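Local coordinates for putative uncharacterized protein (Mycobacterium avium subsp. paratuberculosis, PDB 3GT2), which is of unknown function but, as a P60 domain of the peptidase C40 family, probably acts as a cysteine-type peptidase, at residues 18-23 with 108-113. Numbering follows the deposited sequence.
Sequences VVIARG and MYLGNN. With SO4 (sulfate ion), chain C.
M108 holds CG anti to the backbone N (chi1 177°) and continues extended through chi2, which carries its selenium straight from the strand to the helix; a bend at chi3 then turns CE toward the backbone at G23. Selenium, in place of methionine sulfur, lies 3.9 Å from CG1 of I20, the two side chains crossing at about a right angle. CG1 of V19, anti to its backbone N, meets the same selenium at 4.1 Å. A long unbranched side chain suits M108, since the strand axis runs 10.3 Å from that of the helix, whereas beta-branching holds both CG1 atoms in place. G23 suits its turn because a CB there would press against M108 CE. L110 reaches the helix with one branch: CD2 sits 4.1 Å from the I20 methyl CG2, the side chains running past each other in opposite directions.

On the side away from the helix, the OH of Y109 donates a 2.6 Å hydrogen bond to sulfate O1 in the ring plane and accepts one from N113 N, which fixes the hydroxyl. N112 N donates to sulfate O2 at 3.1 Å. G111 combines phi 87° with psi 163°, where a CB would jam against the carbonyl O of L110 and be crowded by sulfate O2.

The contact sets helix 7-24 against the four-stranded antiparallel sheet of the NlpC/P60 domain, a papain-like (clan CA) family. Its chemistry is wholly apolar, so this small interface rests on van der Waals packing and partial burial, shared with helix 56-65, while the sulfate, probably from the crystallisation liquor, is gripped apart from it.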
ATOM      1  N   VAL A  18      -0.488  -0.749 -13.516  1.00 19.91           N
ATOM      2  CA  VAL A  18      -1.499   0.277 -13.262  1.00 18.67           C
ATOM      3  C   VAL A  18      -1.464   0.751 -11.811  1.00 18.93           C
ATOM      4  O   VAL A  18      -1.552   1.950 -11.527  1.00 18.92           O
ATOM      5  CB  VAL A  18      -2.912  -0.252 -13.585  1.00 19.87           C
ATOM      6  CG1 VAL A  18      -3.966   0.608 -12.906  1.00 23.85           C
ATOM      7  CG2 VAL A  18      -3.137  -0.298 -15.096  1.00 22.26           C
ATOM      8  N   VAL A  19      -1.347  -0.200 -10.894  1.00 18.27           N
ATOM      9  CA  VAL A  19      -1.376   0.099  -9.471  1.00 19.45           C
ATOM     10  C   VAL A  19      -0.132   0.887  -9.052  1.00 13.46           C
ATOM     11  O   VAL A  19      -0.221   1.851  -8.301  1.00 17.20           O
ATOM     12  CB  VAL A  19      -1.516  -1.186  -8.641  1.00 18.86           C
ATOM     13  CG1 VAL A  19      -1.372  -0.866  -7.172  1.00 23.02           C
ATOM     14  CG2 VAL A  19      -2.864  -1.831  -8.934  1.00 16.28           C
ATOM     15  N   ILE A  20       1.017   0.488  -9.574  1.00 14.30           N
ATOM     16  CA  ILE A  20       2.255   1.205  -9.296  1.00 14.12           C
ATOM     17  C   ILE A  20       2.199   2.626  -9.851  1.00 21.66           C
ATOM     18  O   ILE A  20       2.551   3.566  -9.158  1.00 19.63           O
ATOM     19  CB  ILE A  20       3.479   0.460  -9.845  1.00 20.42           C
ATOM     20  CG1 ILE A  20       3.704  -0.837  -9.056  1.00 21.15           C
ATOM     21  CG2 ILE A  20       4.703   1.362  -9.800  1.00 22.38           C
ATOM     22  CD1 ILE A  20       4.770  -1.749  -9.656  1.00 22.88           C
ATOM     23  N   ALA A  21       1.751   2.776 -11.096  1.00 19.43           N
ATOM     24  CA  ALA A  21       1.570   4.098 -11.687  1.00 20.52           C
ATOM     25  C   ALA A  21       0.666   4.991 -10.827  1.00 20.05           C
ATOM     26  O   ALA A  21       0.986   6.154 -10.583  1.00 19.71           O
ATOM     27  CB  ALA A  21       1.028   3.986 -13.119  1.00 20.56           C
ATOM     28  N   ARG A  22      -0.461   4.452 -10.363  1.00 17.89           N
ATOM     29  CA  ARG A  22      -1.385   5.243  -9.557  1.00 18.96           C
ATOM     30  C   ARG A  22      -0.786   5.663  -8.217  1.00 16.19           C
ATOM     31  O   ARG A  22      -0.949   6.803  -7.776  1.00 17.03           O
ATOM     32  CB  ARG A  22      -2.683   4.473  -9.331  1.00 18.78           C
ATOM     33  CG  ARG A  22      -3.563   4.415 -10.554  1.00 24.24           C
ATOM     34  CD  ARG A  22      -4.721   3.469 -10.324  1.00 26.14           C
ATOM     35  NE  ARG A  22      -5.557   3.893  -9.208  1.00 20.71           N
ATOM     36  CZ  ARG A  22      -6.571   4.751  -9.320  1.00 26.11           C
ATOM     37  NH1 ARG A  22      -6.863   5.290 -10.502  1.00 27.89           N
ATOM     38  NH2 ARG A  22      -7.294   5.073  -8.255  1.00 26.19           N
ATOM     39  N   GLY A  23      -0.101   4.731  -7.563  1.00 18.00           N
ATOM     40  CA  GLY A  23       0.534   5.030  -6.304  1.00 16.07           C
ATOM     41  C   GLY A  23       1.593   6.104  -6.474  1.00 17.61           C
ATOM     42  O   GLY A  23       1.653   7.057  -5.701  1.00 16.72           O
HETATM   43  N   MSE A 108       3.750  -0.587  -0.361  1.00 14.83           N
HETATM   44  CA  MSE A 108       3.745  -1.359  -1.590  1.00 13.13           C
HETATM   45  C   MSE A 108       5.163  -1.620  -2.071  1.00 13.49           C
HETATM   46  O   MSE A 108       5.958  -0.689  -2.245  1.00 16.96           O
HETATM   47  CB  MSE A 108       2.972  -0.582  -2.672  1.00 17.42           C
HETATM   48  CG  MSE A 108       2.984  -1.281  -4.029  1.00 16.31           C
HETATM   49 SE   MSE A 108       2.313  -0.069  -5.447  1.00 38.32          SE
HETATM   50  CE  MSE A 108       3.474   1.472  -5.128  1.00 80.60           C
ATOM     51  N   TYR A 109       5.501  -2.887  -2.286  1.00 16.27           N
ATOM     52  CA  TYR A 109       6.812  -3.212  -2.820  1.00 13.93           C
ATOM     53  C   TYR A 109       6.923  -2.813  -4.292  1.00 17.33           C
ATOM     54  O   TYR A 109       6.011  -3.070  -5.082  1.00 17.31           O
ATOM     55  CB  TYR A 109       7.089  -4.706  -2.680  1.00 15.17           C
ATOM     56  CG  TYR A 109       8.522  -5.072  -2.948  1.00 16.51           C
ATOM     57  CD1 TYR A 109       9.568  -4.370  -2.344  1.00 16.24           C
ATOM     58  CD2 TYR A 109       8.838  -6.128  -3.797  1.00 15.73           C
ATOM     59  CE1 TYR A 109      10.884  -4.722  -2.573  1.00 17.99           C
ATOM     60  CE2 TYR A 109      10.149  -6.481  -4.039  1.00 20.18           C
ATOM     61  CZ  TYR A 109      11.172  -5.773  -3.427  1.00 20.31           C
ATOM     62  OH  TYR A 109      12.478  -6.123  -3.673  1.00 20.23           O
ATOM     63  N   LEU A 110       8.042  -2.189  -4.651  1.00 17.14           N
ATOM     64  CA  LEU A 110       8.258  -1.715  -6.022  1.00 17.09           C
ATOM     65  C   LEU A 110       9.369  -2.486  -6.729  1.00 21.82           C
ATOM     66  O   LEU A 110       9.707  -2.194  -7.880  1.00 23.11           O
ATOM     67  CB  LEU A 110       8.596  -0.221  -6.020  1.00 18.11           C
ATOM     68  CG  LEU A 110       7.565   0.688  -5.365  1.00 19.31           C
ATOM     69  CD1 LEU A 110       8.078   2.117  -5.342  1.00 22.05           C
ATOM     70  CD2 LEU A 110       6.239   0.587  -6.121  1.00 21.42           C
ATOM     71  N   GLY A 111       9.929  -3.472  -6.039  1.00 20.42           N
ATOM     72  CA  GLY A 111      11.073  -4.207  -6.538  1.00 19.85           C
ATOM     73  C   GLY A 111      12.379  -3.528  -6.161  1.00 17.29           C
ATOM     74  O   GLY A 111      12.399  -2.345  -5.798  1.00 18.20           O
ATOM     75  N   ASN A 112      13.468  -4.279  -6.261  1.00 19.98           N
ATOM     76  CA  ASN A 112      14.800  -3.798  -5.893  1.00 22.30           C
ATOM     77  C   ASN A 112      14.843  -3.031  -4.576  1.00 19.97           C
ATOM     78  O   ASN A 112      15.377  -1.924  -4.512  1.00 20.55           O
ATOM     79  CB  ASN A 112      15.396  -2.941  -7.004  1.00 20.65           C
ATOM     80  CG  ASN A 112      16.888  -2.688  -6.804  1.00 20.95           C
ATOM     81  OD1 ASN A 112      17.563  -3.401  -6.057  1.00 24.78           O
ATOM     82  ND2 ASN A 112      17.402  -1.679  -7.480  1.00 23.48           N
ATOM     83  N   ASN A 113      14.273  -3.619  -3.534  1.00 16.63           N
ATOM     84  CA  ASN A 113      14.344  -3.047  -2.188  1.00 14.44           C
ATOM     85  C   ASN A 113      13.769  -1.628  -2.071  1.00 17.05           C
ATOM     86  O   ASN A 113      14.209  -0.857  -1.224  1.00 17.96           O
ATOM     87  CB  ASN A 113      15.792  -3.078  -1.684  1.00 14.85           C
ATOM     88  CG  ASN A 113      16.316  -4.495  -1.516  1.00 24.08           C
ATOM     89  OD1 ASN A 113      15.539  -5.440  -1.372  1.00 21.96           O
ATOM     90  ND2 ASN A 113      17.635  -4.648  -1.532  1.00 21.25           N
TER
HETATM   91  S   SO4 C 207      13.546  -7.949  -6.513  1.00 48.47           S
HETATM   92  O1  SO4 C 207      13.020  -8.149  -5.165  1.00 40.71           O
HETATM   93  O2  SO4 C 207      12.658  -7.092  -7.288  1.00 49.09           O
HETATM   94  O3  SO4 C 207      14.870  -7.342  -6.436  1.00 51.94           O
HETATM   95  O4  SO4 C 207      13.648  -9.244  -7.185  1.00 48.89           O